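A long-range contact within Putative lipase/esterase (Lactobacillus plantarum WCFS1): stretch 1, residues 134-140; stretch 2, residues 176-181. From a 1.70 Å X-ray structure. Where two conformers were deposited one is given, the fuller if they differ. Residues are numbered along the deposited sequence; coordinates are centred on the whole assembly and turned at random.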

# COMPACT_ATOMS: atom_id res chain seq x y z
N GLU B 134 -29.31 6.60 -5.78
CA GLU B 134 -29.66 7.32 -6.99
C GLU B 134 -29.04 6.57 -8.16
O GLU B 134 -29.69 6.40 -9.20
CB GLU B 134 -29.13 8.76 -6.95
N LEU B 135 -27.79 6.13 -7.99
CA LEU B 135 -27.08 5.40 -9.06
C LEU B 135 -27.63 3.98 -9.29
O LEU B 135 -27.68 3.50 -10.44
CB LEU B 135 -25.57 5.38 -8.81
CG LEU B 135 -24.85 6.72 -8.86
CD1 LEU B 135 -23.38 6.47 -8.87
CD2 LEU B 135 -25.24 7.57 -10.10
N ARG B 136 -28.06 3.30 -8.22
CA ARG B 136 -28.75 2.02 -8.40
C ARG B 136 -29.95 2.15 -9.31
O ARG B 136 -30.24 1.27 -10.14
CB ARG B 136 -29.20 1.42 -7.07
CG ARG B 136 -28.07 0.91 -6.22
CD ARG B 136 -28.55 -0.06 -5.16
NE ARG B 136 -29.25 -1.21 -5.72
CZ ARG B 136 -28.70 -2.39 -5.95
NH1 ARG B 136 -27.41 -2.59 -5.69
NH2 ARG B 136 -29.43 -3.37 -6.46
N THR B 137 -30.64 3.28 -9.18
CA THR B 137 -31.87 3.46 -9.91
C THR B 137 -31.49 3.66 -11.34
O THR B 137 -31.97 2.98 -12.24
CB THR B 137 -32.70 4.64 -9.41
OG1 THR B 137 -33.26 4.32 -8.13
CG2 THR B 137 -33.84 4.91 -10.37
N ARG B 138 -30.55 4.57 -11.53
CA ARG B 138 -30.14 4.95 -12.86
C ARG B 138 -29.65 3.78 -13.68
O ARG B 138 -29.81 3.77 -14.90
CB ARG B 138 -29.03 5.99 -12.77
CG ARG B 138 -28.46 6.40 -14.10
CD ARG B 138 -27.15 7.15 -13.89
NE ARG B 138 -27.38 8.44 -13.26
CZ ARG B 138 -27.74 9.53 -13.93
NH1 ARG B 138 -27.89 9.47 -15.25
NH2 ARG B 138 -27.93 10.67 -13.28
N TYR B 139 -29.03 2.80 -13.02
CA TYR B 139 -28.38 1.67 -13.73
C TYR B 139 -29.16 0.38 -13.49
O TYR B 139 -28.71 -0.74 -13.77
CB TYR B 139 -26.90 1.54 -13.30
CG TYR B 139 -26.07 2.69 -13.85
CD1 TYR B 139 -25.81 2.81 -15.22
CD2 TYR B 139 -25.57 3.63 -13.02
CE1 TYR B 139 -25.09 3.87 -15.72
CE2 TYR B 139 -24.83 4.69 -13.50
CZ TYR B 139 -24.60 4.82 -14.86
OH TYR B 139 -23.85 5.88 -15.35
N HIS B 140 -30.37 0.59 -12.97
CA HIS B 140 -31.35 -0.46 -12.86
C HIS B 140 -30.91 -1.60 -11.97
O HIS B 140 -31.18 -2.74 -12.32
CB HIS B 140 -31.66 -0.99 -14.27
CG HIS B 140 -32.09 0.08 -15.24
ND1 HIS B 140 -33.39 0.51 -15.35
CD2 HIS B 140 -31.37 0.83 -16.11
CE1 HIS B 140 -33.46 1.47 -16.26
NE2 HIS B 140 -32.25 1.68 -16.73
N THR B 176 -19.52 5.03 -23.67
CA THR B 176 -19.61 6.48 -23.92
C THR B 176 -20.22 7.14 -22.70
O THR B 176 -20.45 8.35 -22.68
CB THR B 176 -20.51 6.76 -25.11
OG1 THR B 176 -21.71 5.99 -24.97
CG2 THR B 176 -19.81 6.38 -26.40
N ASP B 177 -20.55 6.34 -21.69
CA ASP B 177 -21.08 6.93 -20.44
C ASP B 177 -19.90 7.41 -19.59
O ASP B 177 -19.27 6.62 -18.86
CB ASP B 177 -21.95 5.93 -19.67
CG ASP B 177 -22.65 6.55 -18.47
OD1 ASP B 177 -22.36 7.69 -18.08
OD2 ASP B 177 -23.52 5.86 -17.93
N ALA B 178 -19.62 8.70 -19.69
CA ALA B 178 -18.43 9.28 -19.07
C ALA B 178 -18.52 9.21 -17.55
O ALA B 178 -17.50 9.26 -16.86
CB ALA B 178 -18.21 10.72 -19.54
N ARG B 179 -19.71 9.06 -17.02
CA ARG B 179 -19.84 8.89 -15.57
C ARG B 179 -19.15 7.62 -15.06
O ARG B 179 -18.78 7.52 -13.88
CB ARG B 179 -21.32 8.86 -15.18
CG ARG B 179 -21.59 8.71 -13.69
CD ARG B 179 -23.10 8.62 -13.43
NE ARG B 179 -23.83 9.70 -14.10
N LEU B 180 -18.95 6.64 -15.95
CA LEU B 180 -18.41 5.34 -15.53
C LEU B 180 -16.96 5.24 -15.90
O LEU B 180 -16.36 4.19 -15.74
CB LEU B 180 -19.18 4.20 -16.18
CG LEU B 180 -20.64 4.12 -15.77
CD1 LEU B 180 -21.41 3.08 -16.61
CD2 LEU B 180 -20.73 3.91 -14.28
N TRP B 181 -16.39 6.33 -16.44
CA TRP B 181 -14.96 6.26 -16.83
C TRP B 181 -14.01 6.09 -15.66
O TRP B 181 -13.07 5.28 -15.72
CB TRP B 181 -14.57 7.46 -17.68
CG TRP B 181 -15.09 7.36 -19.03
CD1 TRP B 181 -15.68 6.28 -19.62
CD2 TRP B 181 -15.10 8.41 -20.02
NE1 TRP B 181 -16.05 6.59 -20.93
CE2 TRP B 181 -15.70 7.89 -21.18
CE3 TRP B 181 -14.65 9.74 -20.02
CZ2 TRP B 181 -15.86 8.65 -22.34
CZ3 TRP B 181 -14.82 10.49 -21.16
CH2 TRP B 181 -15.41 9.94 -22.31

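The first stretch closes a helix, and the residues that reach the second stretch, Leu135, Arg138 and Tyr139, are spaced so that their side chains leave the same side of it. Glu134, Arg136 and Thr137 take no part in the contact.

Leu135, in the m,t rotamer, directs its CA-to-CB bond toward the partner and sets CD2 4.1 Å from CD of Arg179. A branched aliphatic side chain suits this place, because the atom it meets across the contact is a methylene carbon.

One turn later, Arg138 also points toward the second stretch. Its NE lies 3.9 Å from NE of Arg179, which sits over one face of the Arg138 guanidinium. The approach is made at the NE atoms themselves, where like charges come close without a hydrogen bond; the long, flexible arginine chain lets the exposed Arg138 lay a flat guanidinium face beside its neighbour. The Arg179 model stops at NE, so the position of its terminal group cannot be described.

Tyr139, the first residue to leave helical phi/psi, is buried and dominates the contact. Its backbone still belongs to the last turn, with N donating to O of Leu135 at 3.0 Å, while its long, rigid side chain carries a hydroxyl across the gap. There OH donates a short hydrogen bond to OD2 of Asp177, 2.6 Å away, near the plane of the ring. Aspartate is well suited to receive it: OD1, its other carboxylate oxygen, accepts from N of Arg179 at 3.2 Å, so one side chain both steadies the 3-10 segment and holds the tyrosine. CD of Arg179 also lies at the ring edge, 3.4 Å from Tyr139 OH. Leu180 adds apolar packing, its CD1 3.9 Å from CE1 of Tyr139; its CA-to-CB bond points sideways, but the end of the side chain comes nearer.

His140 lies beyond reach.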